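Local coordinates for transaminase (Bacillus megaterium, PDB 5G09), which probably catalyses the pyridoxal phosphate-dependent transfer of amino groups, and is captured here with the cofactor joined through an imine to a 1-phenylethyl group, at residues 143-148 against 189-194; 231-236 against 265-270; 242-247 against 434-439. All coordinates share one frame; numbering follows the deposited sequence.

Contact 1. Residues 143-148 against 189-194; sequences TREHDY and VLMAPS. With 6DF ([6-methyl-5-oxidanyl-4-[(~{E})-[(1~{R})-1-phenylethyl]iminomethyl]pyridin-3-yl]methyl dihydrogen phosphate), chain R.
The carbonyl oxygen of Ala192 accepts the amide N of Glu145, just past the end of strand 140-144, in a 2.9 Å hydrogen bond, and the CA-H of Arg144 approaches it in a CA-H...O contact. Upstream, Thr143 N bonds to Leu190 O, and Thr143 O receives Ala192 N at 2.7 Å, the pattern of parallel strands 140-144 and 189-192, at one border of the seven-stranded sheet of the large domain. Thr143 and Met191 share one face of this sheet. Thr143 CG2 lies 3.7 Å from Val189 CG1, while OG1, anti to the backbone N (chi1 -168°), turns to Val158 O. Met191 lays CG against the amide N of Glu145 and SD beside Glu145 CB, 3.9 Å away. Glu145 is itself extended beyond CG; its CG covers one face of the His146 ring, 3.5 Å above the centre, and OE1 forms a salt bridge with Arg221 of the second subunit. Past the strand the chain folds into a type II turn from Arg144 to Asp147, and the salt bridge between these two residues spans it. Arg144 NE donates nearly straight (169°) to Asp147 OD2 at 2.8 Å, in the guanidinium plane and on the syn side of the carboxylate, though tilted out of the carboxylate plane, whereas the bond from NH2 to OD1 is weak. Beyond the turn, Tyr148 brings CE2 to 3.1 Å from the imine N2 of the bound cofactor adduct. Arg144 and Gln240 together probably fix the rotation of Asp147, whose OD2 also holds His149 NE2, and the buried ion pair is likely to steady His149 from behind, one step back from the residue next to the pyridine nitrogen.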
loop_
_atom_site.group_PDB
_atom_site.type_symbol
_atom_site.label_atom_id
_atom_site.label_comp_id
_atom_site.label_asym_id
_atom_site.label_seq_id
_atom_site.Cartn_x
_atom_site.Cartn_y
_atom_site.Cartn_z
ATOM N N THR D 143 -8.647 -8.996 -10.788
ATOM C CA THR D 143 -9.684 -9.937 -10.365
ATOM C C THR D 143 -11.051 -9.409 -10.846
ATOM O O THR D 143 -11.107 -8.434 -11.614
ATOM C CB THR D 143 -9.643 -10.146 -8.829
ATOM O OG1 THR D 143 -10.455 -11.265 -8.464
ATOM C CG2 THR D 143 -10.105 -8.879 -8.081
ATOM N N ARG D 144 -12.143 -10.064 -10.433
ATOM C CA ARG D 144 -13.493 -9.612 -10.784
ATOM C C ARG D 144 -14.378 -9.422 -9.537
ATOM O O ARG D 144 -14.256 -10.142 -8.527
ATOM C CB ARG D 144 -14.211 -10.600 -11.744
ATOM C CG ARG D 144 -13.568 -10.801 -13.131
ATOM C CD ARG D 144 -12.532 -11.904 -13.168
ATOM N NE ARG D 144 -13.034 -13.093 -12.506
ATOM C CZ ARG D 144 -13.952 -13.914 -13.022
ATOM N NH1 ARG D 144 -14.461 -13.679 -14.234
ATOM N NH2 ARG D 144 -14.386 -14.945 -12.299
ATOM N N GLU D 145 -15.303 -8.483 -9.641
ATOM C CA GLU D 145 -16.336 -8.306 -8.623
ATOM C C GLU D 145 -17.016 -9.656 -8.319
ATOM O O GLU D 145 -17.421 -10.354 -9.259
ATOM C CB GLU D 145 -17.393 -7.304 -9.107
ATOM C CG GLU D 145 -18.387 -6.917 -7.998
ATOM C CD GLU D 145 -19.587 -6.060 -8.437
ATOM O OE1 GLU D 145 -19.857 -5.973 -9.654
ATOM O OE2 GLU D 145 -20.268 -5.486 -7.540
ATOM N N HIS D 146 -17.128 -10.002 -7.024
ATOM C CA HIS D 146 -17.766 -11.262 -6.527
ATOM C C HIS D 146 -16.863 -12.509 -6.571
ATOM O O HIS D 146 -17.270 -13.589 -6.137
ATOM C CB HIS D 146 -19.144 -11.573 -7.190
ATOM C CG HIS D 146 -20.102 -10.410 -7.211
ATOM N ND1 HIS D 146 -20.236 -9.526 -6.161
ATOM C CD2 HIS D 146 -20.981 -9.998 -8.160
ATOM C CE1 HIS D 146 -21.136 -8.603 -6.467
ATOM N NE2 HIS D 146 -21.609 -8.873 -7.674
ATOM N N ASP D 147 -15.648 -12.379 -7.106
ATOM C CA ASP D 147 -14.680 -13.499 -7.042
ATOM C C ASP D 147 -14.329 -13.857 -5.612
ATOM O O ASP D 147 -14.184 -12.989 -4.742
ATOM C CB ASP D 147 -13.372 -13.176 -7.786
ATOM C CG ASP D 147 -13.416 -13.558 -9.259
ATOM O OD1 ASP D 147 -14.525 -13.712 -9.831
ATOM O OD2 ASP D 147 -12.331 -13.697 -9.850
ATOM N N TYR D 148 -14.216 -15.160 -5.376
ATOM C CA TYR D 148 -13.698 -15.663 -4.122
ATOM C C TYR D 148 -12.455 -16.524 -4.416
ATOM O O TYR D 148 -12.561 -17.547 -5.118
ATOM C CB TYR D 148 -14.757 -16.447 -3.331
ATOM C CG TYR D 148 -14.191 -16.817 -1.985
ATOM C CD1 TYR D 148 -14.241 -15.907 -0.920
ATOM C CD2 TYR D 148 -13.482 -18.018 -1.806
ATOM C CE1 TYR D 148 -13.662 -16.203 0.306
ATOM C CE2 TYR D 148 -12.889 -18.313 -0.574
ATOM C CZ TYR D 148 -12.979 -17.407 0.478
ATOM O OH TYR D 148 -12.387 -17.677 1.700
ATOM N N VAL D 189 -3.951 -4.821 -6.833
ATOM C CA VAL D 189 -5.065 -5.572 -7.433
ATOM C C VAL D 189 -6.074 -4.603 -8.019
ATOM O O VAL D 189 -6.407 -3.605 -7.374
ATOM C CB VAL D 189 -5.785 -6.442 -6.364
ATOM C CG1 VAL D 189 -7.118 -6.987 -6.883
ATOM C CG2 VAL D 189 -4.884 -7.607 -5.946
ATOM N N LEU D 190 -6.560 -4.891 -9.223
ATOM C CA LEU D 190 -7.639 -4.112 -9.816
ATOM C C LEU D 190 -8.868 -4.986 -9.889
ATOM O O LEU D 190 -8.783 -6.122 -10.318
ATOM C CB LEU D 190 -7.260 -3.665 -11.241
ATOM C CG LEU D 190 -5.887 -3.013 -11.391
ATOM C CD1 LEU D 190 -5.588 -2.779 -12.871
ATOM C CD2 LEU D 190 -5.902 -1.711 -10.585
ATOM N N MET D 191 -10.013 -4.462 -9.474
ATOM C CA MET D 191 -11.262 -5.201 -9.617
ATOM C C MET D 191 -11.956 -4.878 -10.967
ATOM O O MET D 191 -12.341 -3.735 -11.225
ATOM C CB MET D 191 -12.198 -4.933 -8.431
ATOM C CG MET D 191 -13.560 -5.642 -8.553
ATOM S SD MET D 191 -14.628 -5.327 -7.122
ATOM C CE MET D 191 -15.370 -3.776 -7.626
ATOM N N ALA D 192 -12.098 -5.887 -11.826
ATOM C CA ALA D 192 -12.774 -5.693 -13.094
ATOM C C ALA D 192 -14.234 -6.113 -12.871
ATOM O O ALA D 192 -14.568 -6.672 -11.830
ATOM C CB ALA D 192 -12.114 -6.510 -14.201
ATOM N N PRO D 193 -15.123 -5.819 -13.829
ATOM C CA PRO D 193 -16.515 -6.164 -13.538
ATOM C C PRO D 193 -16.780 -7.669 -13.590
ATOM O O PRO D 193 -16.045 -8.422 -14.239
ATOM C CB PRO D 193 -17.303 -5.434 -14.639
ATOM C CG PRO D 193 -16.308 -5.103 -15.704
ATOM C CD PRO D 193 -14.979 -4.967 -15.029
ATOM N N SER D 194 -17.806 -8.083 -12.862
ATOM C CA SER D 194 -18.381 -9.399 -12.967
ATOM C C SER D 194 -18.751 -9.646 -14.462
ATOM O O SER D 194 -19.229 -8.735 -15.130
ATOM C CB SER D 194 -19.642 -9.422 -12.092
ATOM O OG SER D 194 -20.559 -10.411 -12.524
HETATM N N1 6DF R . -10.592 -20.559 -4.553
HETATM C C2 6DF R . -11.891 -20.820 -4.697
HETATM N N2 6DF R . -13.916 -21.248 -0.916
HETATM C C3 6DF R . -12.623 -21.230 -3.584
HETATM C C4 6DF R . -12.002 -21.387 -2.344
HETATM C C5 6DF R . -10.635 -21.098 -2.259
HETATM C C6 6DF R . -9.964 -20.692 -3.380
HETATM C C7 6DF R . -14.836 -21.338 0.253
HETATM C C8 6DF R . -14.467 -22.419 1.272
HETATM C C9 6DF R . -16.305 -21.279 -0.083
HETATM C C10 6DF R . -16.839 -22.023 -1.143
HETATM C C11 6DF R . -18.210 -21.931 -1.413
HETATM C C12 6DF R . -19.046 -21.131 -0.612
HETATM C C13 6DF R . -18.520 -20.399 0.457
HETATM O O2P 6DF R . -10.545 -22.661 1.740
HETATM P P 6DF R . -9.292 -22.919 0.917
HETATM O O3P 6DF R . -8.167 -22.028 1.460
HETATM O O1P 6DF R . -8.873 -24.368 0.949
HETATM O O4P 6DF R . -9.624 -22.563 -0.614
HETATM C "C5'" 6DF R . -9.830 -21.192 -0.989
HETATM C "C2'" 6DF R . -12.477 -20.634 -6.083
HETATM O O3 6DF R . -13.950 -21.451 -3.721
HETATM C "C4'" 6DF R . -12.743 -21.758 -1.098
HETATM C C14 6DF R . -17.150 -20.481 0.711
#

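Contact 2. Residues 231-236 against 265-270; sequences VAAVIT and LWINDE. With 6DF ([6-methyl-5-oxidanyl-4-[(~{E})-[(1~{R})-1-phenylethyl]iminomethyl]pyridin-3-yl]methyl dihydrogen phosphate), chain R.
Ala233 to Thr236 pair with Leu265 to Asn268 as neighbouring parallel strands, the two ends of a beta-alpha-beta crossover through helix 251-262 in the central sheet of a fold type I aminotransferase. The strand axes are 4.6 Å apart at closest and 30° from parallel. Five backbone hydrogen bonds join them, from Leu265 N to Ala232 O at the start to Asp269 N to Thr236 O at the end. The apolar pairs lie on the face bearing Ala233, Ile235, Leu265 and Ile267: the branches of Ile267 diverge, CD1 reaching Ala233 CB at 3.8 Å and CG2 meeting Ile235 CD1 at 4.0 Å. The other face is polar at its heart. Thr236 OG1 sits between the backbone N and the carbonyl carbon (chi1 60°), where it accepts Trp266 NE1 at 2.8 Å, almost straight and close to the indole plane, and donates to Asn268 OD1 at 2.6 Å in the carbonyl plane, on a lone pair. A valine in place of Thr236 would probably leave the buried indole N-H without its acceptor and the Asn268 amide freer to turn. Asp269, whose N closes the pairing, has CG anti to that N (chi1 -176°) and brings its carboxylate to the cofactor; OD2 bonds to His149 ND1 and lies 2.8 Å from N1 of the 6DF pyridine ring.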
loop_
_atom_site.group_PDB
_atom_site.type_symbol
_atom_site.label_atom_id
_atom_site.label_comp_id
_atom_site.label_asym_id
_atom_site.label_seq_id
_atom_site.Cartn_x
_atom_site.Cartn_y
_atom_site.Cartn_z
ATOM N N VAL D 231 0.879 -5.269 -15.532
ATOM C CA VAL D 231 -0.176 -6.185 -15.115
ATOM C C VAL D 231 0.340 -7.621 -15.333
ATOM O O VAL D 231 0.612 -8.057 -16.482
ATOM C CB VAL D 231 -1.522 -5.931 -15.875
ATOM C CG1 VAL D 231 -2.568 -6.993 -15.503
ATOM C CG2 VAL D 231 -2.043 -4.501 -15.643
ATOM N N ALA D 232 0.505 -8.340 -14.231
ATOM C CA ALA D 232 1.052 -9.679 -14.292
ATOM C C ALA D 232 0.009 -10.670 -14.825
ATOM O O ALA D 232 0.328 -11.570 -15.643
ATOM C CB ALA D 232 1.555 -10.111 -12.903
ATOM N N ALA D 233 -1.245 -10.518 -14.391
ATOM C CA ALA D 233 -2.225 -11.585 -14.650
ATOM C C ALA D 233 -3.645 -11.128 -14.452
ATOM O O ALA D 233 -3.893 -10.149 -13.726
ATOM C CB ALA D 233 -1.942 -12.791 -13.754
ATOM N N VAL D 234 -4.565 -11.817 -15.125
ATOM C CA VAL D 234 -5.987 -11.771 -14.797
ATOM C C VAL D 234 -6.314 -13.115 -14.129
ATOM O O VAL D 234 -5.902 -14.176 -14.631
ATOM C CB VAL D 234 -6.865 -11.571 -16.042
ATOM C CG1 VAL D 234 -8.361 -11.562 -15.667
ATOM C CG2 VAL D 234 -6.467 -10.292 -16.785
ATOM N N ILE D 235 -6.975 -13.071 -12.962
ATOM C CA ILE D 235 -7.407 -14.296 -12.266
ATOM C C ILE D 235 -8.921 -14.437 -12.344
ATOM O O ILE D 235 -9.667 -13.462 -12.098
ATOM C CB ILE D 235 -6.908 -14.383 -10.783
ATOM C CG1 ILE D 235 -7.264 -15.761 -10.167
ATOM C CG2 ILE D 235 -7.421 -13.216 -9.901
ATOM C CD1 ILE D 235 -6.550 -16.064 -8.866
ATOM N N THR D 236 -9.390 -15.644 -12.673
ATOM C CA THR D 236 -10.820 -15.878 -12.847
ATOM C C THR D 236 -11.245 -17.131 -12.091
ATOM O O THR D 236 -10.396 -17.891 -11.587
ATOM C CB THR D 236 -11.187 -16.103 -14.351
ATOM O OG1 THR D 236 -10.471 -17.243 -14.844
ATOM C CG2 THR D 236 -10.833 -14.862 -15.226
ATOM N N LEU D 265 -0.730 -12.817 -18.255
ATOM C CA LEU D 265 -1.079 -14.192 -17.898
ATOM C C LEU D 265 -2.540 -14.379 -17.522
ATOM O O LEU D 265 -3.221 -13.432 -17.080
ATOM C CB LEU D 265 -0.187 -14.733 -16.761
ATOM C CG LEU D 265 1.325 -14.815 -16.997
ATOM C CD1 LEU D 265 2.054 -15.250 -15.725
ATOM C CD2 LEU D 265 1.684 -15.758 -18.154
ATOM N N TRP D 266 -3.027 -15.613 -17.725
ATOM C CA TRP D 266 -4.337 -15.972 -17.277
ATOM C C TRP D 266 -4.213 -17.081 -16.224
ATOM O O TRP D 266 -3.701 -18.176 -16.504
ATOM C CB TRP D 266 -5.230 -16.382 -18.452
ATOM C CG TRP D 266 -6.560 -16.931 -18.014
ATOM C CD1 TRP D 266 -7.340 -16.494 -16.951
ATOM C CD2 TRP D 266 -7.294 -17.996 -18.633
ATOM N NE1 TRP D 266 -8.494 -17.253 -16.870
ATOM C CE2 TRP D 266 -8.491 -18.176 -17.889
ATOM C CE3 TRP D 266 -7.051 -18.835 -19.741
ATOM C CZ2 TRP D 266 -9.445 -19.177 -18.218
ATOM C CZ3 TRP D 266 -8.015 -19.834 -20.062
ATOM C CH2 TRP D 266 -9.178 -19.979 -19.305
ATOM N N ILE D 267 -4.626 -16.758 -14.998
ATOM C CA ILE D 267 -4.733 -17.747 -13.914
ATOM C C ILE D 267 -6.178 -18.104 -13.831
ATOM O O ILE D 267 -7.009 -17.232 -13.633
ATOM C CB ILE D 267 -4.323 -17.161 -12.531
ATOM C CG1 ILE D 267 -2.923 -16.552 -12.605
ATOM C CG2 ILE D 267 -4.387 -18.266 -11.437
ATOM C CD1 ILE D 267 -2.528 -15.735 -11.382
ATOM N N ASN D 268 -6.505 -19.379 -14.029
ATOM C CA ASN D 268 -7.835 -19.811 -13.707
ATOM C C ASN D 268 -7.822 -20.637 -12.429
ATOM O O ASN D 268 -7.074 -21.575 -12.310
ATOM C CB ASN D 268 -8.528 -20.585 -14.826
ATOM C CG ASN D 268 -9.993 -20.788 -14.504
ATOM O OD1 ASN D 268 -10.708 -19.814 -14.310
ATOM N ND2 ASN D 268 -10.427 -22.036 -14.354
ATOM N N ASP D 269 -8.633 -20.216 -11.468
ATOM C CA ASP D 269 -8.685 -20.788 -10.152
ATOM C C ASP D 269 -9.645 -21.954 -10.258
ATOM O O ASP D 269 -10.849 -21.757 -10.378
ATOM C CB ASP D 269 -9.227 -19.727 -9.166
ATOM C CG ASP D 269 -9.232 -20.203 -7.703
ATOM O OD1 ASP D 269 -9.080 -21.407 -7.466
ATOM O OD2 ASP D 269 -9.421 -19.346 -6.780
ATOM N N GLU D 270 -9.097 -23.160 -10.251
ATOM C CA GLU D 270 -9.913 -24.378 -10.313
ATOM C C GLU D 270 -10.135 -24.996 -8.937
ATOM O O GLU D 270 -10.453 -26.182 -8.867
ATOM C CB GLU D 270 -9.237 -25.425 -11.237
ATOM C CG GLU D 270 -9.228 -25.038 -12.708
ATOM C CD GLU D 270 -10.580 -25.284 -13.365
ATOM O OE1 GLU D 270 -11.391 -26.096 -12.819
ATOM O OE2 GLU D 270 -10.830 -24.667 -14.431
HETATM N N1 6DF R . -10.592 -20.559 -4.553
HETATM C C2 6DF R . -11.891 -20.820 -4.697
HETATM N N2 6DF R . -13.916 -21.248 -0.916
HETATM C C3 6DF R . -12.623 -21.230 -3.584
HETATM C C4 6DF R . -12.002 -21.387 -2.344
HETATM C C5 6DF R . -10.635 -21.098 -2.259
HETATM C C6 6DF R . -9.964 -20.692 -3.380
HETATM C C7 6DF R . -14.836 -21.338 0.253
HETATM C C8 6DF R . -14.467 -22.419 1.272
HETATM C C9 6DF R . -16.305 -21.279 -0.083
HETATM C C10 6DF R . -16.839 -22.023 -1.143
HETATM C C11 6DF R . -18.210 -21.931 -1.413
HETATM C C12 6DF R . -19.046 -21.131 -0.612
HETATM C C13 6DF R . -18.520 -20.399 0.457
HETATM O O2P 6DF R . -10.545 -22.661 1.740
HETATM P P 6DF R . -9.292 -22.919 0.917
HETATM O O3P 6DF R . -8.167 -22.028 1.460
HETATM O O1P 6DF R . -8.873 -24.368 0.949
HETATM O O4P 6DF R . -9.624 -22.563 -0.614
HETATM C "C5'" 6DF R . -9.830 -21.192 -0.989
HETATM C "C2'" 6DF R . -12.477 -20.634 -6.083
HETATM O O3 6DF R . -13.950 -21.451 -3.721
HETATM C "C4'" 6DF R . -12.743 -21.758 -1.098
HETATM C C14 6DF R . -17.150 -20.481 0.711
#

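Contact 3. Residues 242-247 against 434-439; sequences AGSAMP and GGVMPN. With 6DF ([6-methyl-5-oxidanyl-4-[(~{E})-[(1~{R})-1-phenylethyl]iminomethyl]pyridin-3-yl]methyl dihydrogen phosphate), chain R.
Val436 and Met437 lean over the backbone of Ala242 where two irregular loops of the class III aminotransferase fold meet beside the active site, one following strand 231-236 and the other leading into strand 440-443. The two methyls of Val436 face different neighbours. With CG1 anti to the carbonyl carbon (chi1 -67°), CG2 falls between the backbone N and that carbon and presses on Ala242 O at 3.2 Å, whereas CG1 reaches C12 of the phenyl ring of 6DF at 3.8 Å. Ala242 offers its CB to the same ring carbon at 3.6 Å, so both loops help to line the pocket holding the 1-phenylethyl group. Met437 is bent at chi2 and chi3: its CG rests 3.4 Å from Ala242 O, and the fold of the chain brings CE back near that oxygen as well. Across from it, Ser244 brings OG to 3.6 Å from Met437 CG. This hydroxyl donates to Ala242 O from above the carbonyl plane, while Arg406 binds the carbonyls of Gly243 and Ser244. No direct hydrogen bond joins the loops; one water links them, donating to Ser244 OG at 2.7 Å and accepting from Met437 N at 2.8 Å.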
loop_
_atom_site.group_PDB
_atom_site.type_symbol
_atom_site.label_atom_id
_atom_site.label_comp_id
_atom_site.label_asym_id
_atom_site.label_seq_id
_atom_site.Cartn_x
_atom_site.Cartn_y
_atom_site.Cartn_z
ATOM N N ALA D 242 -18.447 -19.265 -4.501
ATOM C CA ALA D 242 -19.157 -18.621 -3.422
ATOM C C ALA D 242 -20.025 -17.476 -3.973
ATOM O O ALA D 242 -21.143 -17.252 -3.501
ATOM C CB ALA D 242 -18.146 -18.095 -2.397
ATOM N N GLY D 243 -19.487 -16.742 -4.950
ATOM C CA GLY D 243 -20.193 -15.633 -5.592
ATOM C C GLY D 243 -21.417 -16.086 -6.381
ATOM O O GLY D 243 -22.269 -15.273 -6.724
ATOM N N SER D 244 -21.480 -17.373 -6.706
ATOM C CA SER D 244 -22.730 -17.981 -7.193
ATOM C C SER D 244 -23.234 -17.448 -8.552
ATOM O O SER D 244 -24.358 -16.913 -8.652
ATOM C CB SER D 244 -23.796 -17.838 -6.098
ATOM O OG SER D 244 -23.353 -18.508 -4.924
ATOM N N ALA D 245 -22.403 -17.587 -9.585
ATOM C CA ALA D 245 -22.698 -17.001 -10.918
ATOM C C ALA D 245 -22.095 -17.820 -12.064
ATOM O O ALA D 245 -21.018 -18.400 -11.917
ATOM C CB ALA D 245 -22.211 -15.547 -10.970
ATOM N N MET D 246 -22.798 -17.899 -13.189
ATOM C CA MET D 246 -22.283 -18.536 -14.412
ATOM C C MET D 246 -22.127 -17.427 -15.450
ATOM O O MET D 246 -23.057 -16.672 -15.649
ATOM C CB MET D 246 -23.293 -19.564 -14.948
ATOM C CG MET D 246 -23.428 -20.850 -14.122
ATOM S SD MET D 246 -22.050 -21.986 -14.398
ATOM C CE MET D 246 -22.397 -22.612 -16.060
ATOM N N PRO D 247 -20.969 -17.330 -16.121
ATOM C CA PRO D 247 -20.750 -16.262 -17.110
ATOM C C PRO D 247 -21.363 -16.637 -18.470
ATOM O O PRO D 247 -21.644 -17.817 -18.694
ATOM C CB PRO D 247 -19.234 -16.249 -17.252
ATOM C CG PRO D 247 -18.857 -17.677 -17.093
ATOM C CD PRO D 247 -19.879 -18.322 -16.163
ATOM N N GLY D 434 -29.461 -25.284 -0.186
ATOM C CA GLY D 434 -29.580 -23.847 0.006
ATOM C C GLY D 434 -28.558 -23.110 -0.811
ATOM O O GLY D 434 -28.339 -23.452 -1.952
ATOM N N GLY D 435 -27.944 -22.074 -0.229
ATOM C CA GLY D 435 -26.867 -21.369 -0.917
ATOM C C GLY D 435 -26.131 -20.436 0.043
ATOM O O GLY D 435 -26.484 -20.371 1.232
ATOM N N VAL D 436 -25.116 -19.720 -0.462
ATOM C CA VAL D 436 -24.359 -18.763 0.360
ATOM C C VAL D 436 -24.732 -17.297 0.057
ATOM O O VAL D 436 -24.589 -16.402 0.916
ATOM C CB VAL D 436 -22.831 -19.012 0.283
ATOM C CG1 VAL D 436 -22.483 -20.351 0.931
ATOM C CG2 VAL D 436 -22.330 -18.989 -1.151
ATOM N N MET D 437 -25.214 -17.059 -1.160
ATOM C CA MET D 437 -25.735 -15.753 -1.527
ATOM C C MET D 437 -27.235 -15.718 -1.173
ATOM O O MET D 437 -27.883 -16.774 -1.138
ATOM C CB MET D 437 -25.460 -15.455 -3.000
ATOM C CG MET D 437 -23.966 -15.375 -3.323
ATOM S SD MET D 437 -23.120 -13.996 -2.509
ATOM C CE MET D 437 -22.281 -14.832 -1.158
ATOM N N PRO D 438 -27.774 -14.524 -0.843
ATOM C CA PRO D 438 -29.158 -14.432 -0.333
ATOM C C PRO D 438 -30.250 -14.802 -1.358
ATOM O O PRO D 438 -31.303 -15.326 -0.958
ATOM C CB PRO D 438 -29.283 -12.957 0.077
ATOM C CG PRO D 438 -28.229 -12.239 -0.716
ATOM C CD PRO D 438 -27.091 -13.211 -0.797
ATOM N N ASN D 439 -30.006 -14.524 -2.644
ATOM C CA ASN D 439 -31.010 -14.782 -3.683
ATOM C C ASN D 439 -30.665 -15.948 -4.639
ATOM O O ASN D 439 -31.310 -16.113 -5.676
ATOM C CB ASN D 439 -31.264 -13.516 -4.511
ATOM C CG ASN D 439 -31.550 -12.288 -3.657
ATOM O OD1 ASN D 439 -32.477 -12.275 -2.849
ATOM N ND2 ASN D 439 -30.757 -11.226 -3.853
HETATM N N1 6DF R . -10.592 -20.559 -4.553
HETATM C C2 6DF R . -11.891 -20.820 -4.697
HETATM N N2 6DF R . -13.916 -21.248 -0.916
HETATM C C3 6DF R . -12.623 -21.230 -3.584
HETATM C C4 6DF R . -12.002 -21.387 -2.344
HETATM C C5 6DF R . -10.635 -21.098 -2.259
HETATM C C6 6DF R . -9.964 -20.692 -3.380
HETATM C C7 6DF R . -14.836 -21.338 0.253
HETATM C C8 6DF R . -14.467 -22.419 1.272
HETATM C C9 6DF R . -16.305 -21.279 -0.083
HETATM C C10 6DF R . -16.839 -22.023 -1.143
HETATM C C11 6DF R . -18.210 -21.931 -1.413
HETATM C C12 6DF R . -19.046 -21.131 -0.612
HETATM C C13 6DF R . -18.520 -20.399 0.457
HETATM O O2P 6DF R . -10.545 -22.661 1.740
HETATM P P 6DF R . -9.292 -22.919 0.917
HETATM O O3P 6DF R . -8.167 -22.028 1.460
HETATM O O1P 6DF R . -8.873 -24.368 0.949
HETATM O O4P 6DF R . -9.624 -22.563 -0.614
HETATM C "C5'" 6DF R . -9.830 -21.192 -0.989
HETATM C "C2'" 6DF R . -12.477 -20.634 -6.083
HETATM O O3 6DF R . -13.950 -21.451 -3.721
HETATM C "C4'" 6DF R . -12.743 -21.758 -1.098
HETATM C C14 6DF R . -17.150 -20.481 0.711
HETATM O O HOH W 1 -25.300 -19.047 -3.152
#

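From the N terminus, contact 1 comes first, closing the 40-residue excursion between 143-148 and 189-194 before the chain enters contact 2. Contact 2 opens at 231-236 and shuts at 265-270 around helix 251-262. Contact 3 crosses it: 242-247 lies inside that crossover, but its partner, 434-439, comes only near the C terminus. Contacts 1 and 2 belong to one sheet, strands 140-144 and 231-236 being neighbours, and meet directly through Arg144 and Thr236. Contact 1 touches contact 3 where Tyr148 CB packs on Ala242 CB. Contacts 2 and 3 stay about 8 Å apart at their nearest atoms, yet all three reach 6DF, tying the sheet and the loop 434-439 to one active site.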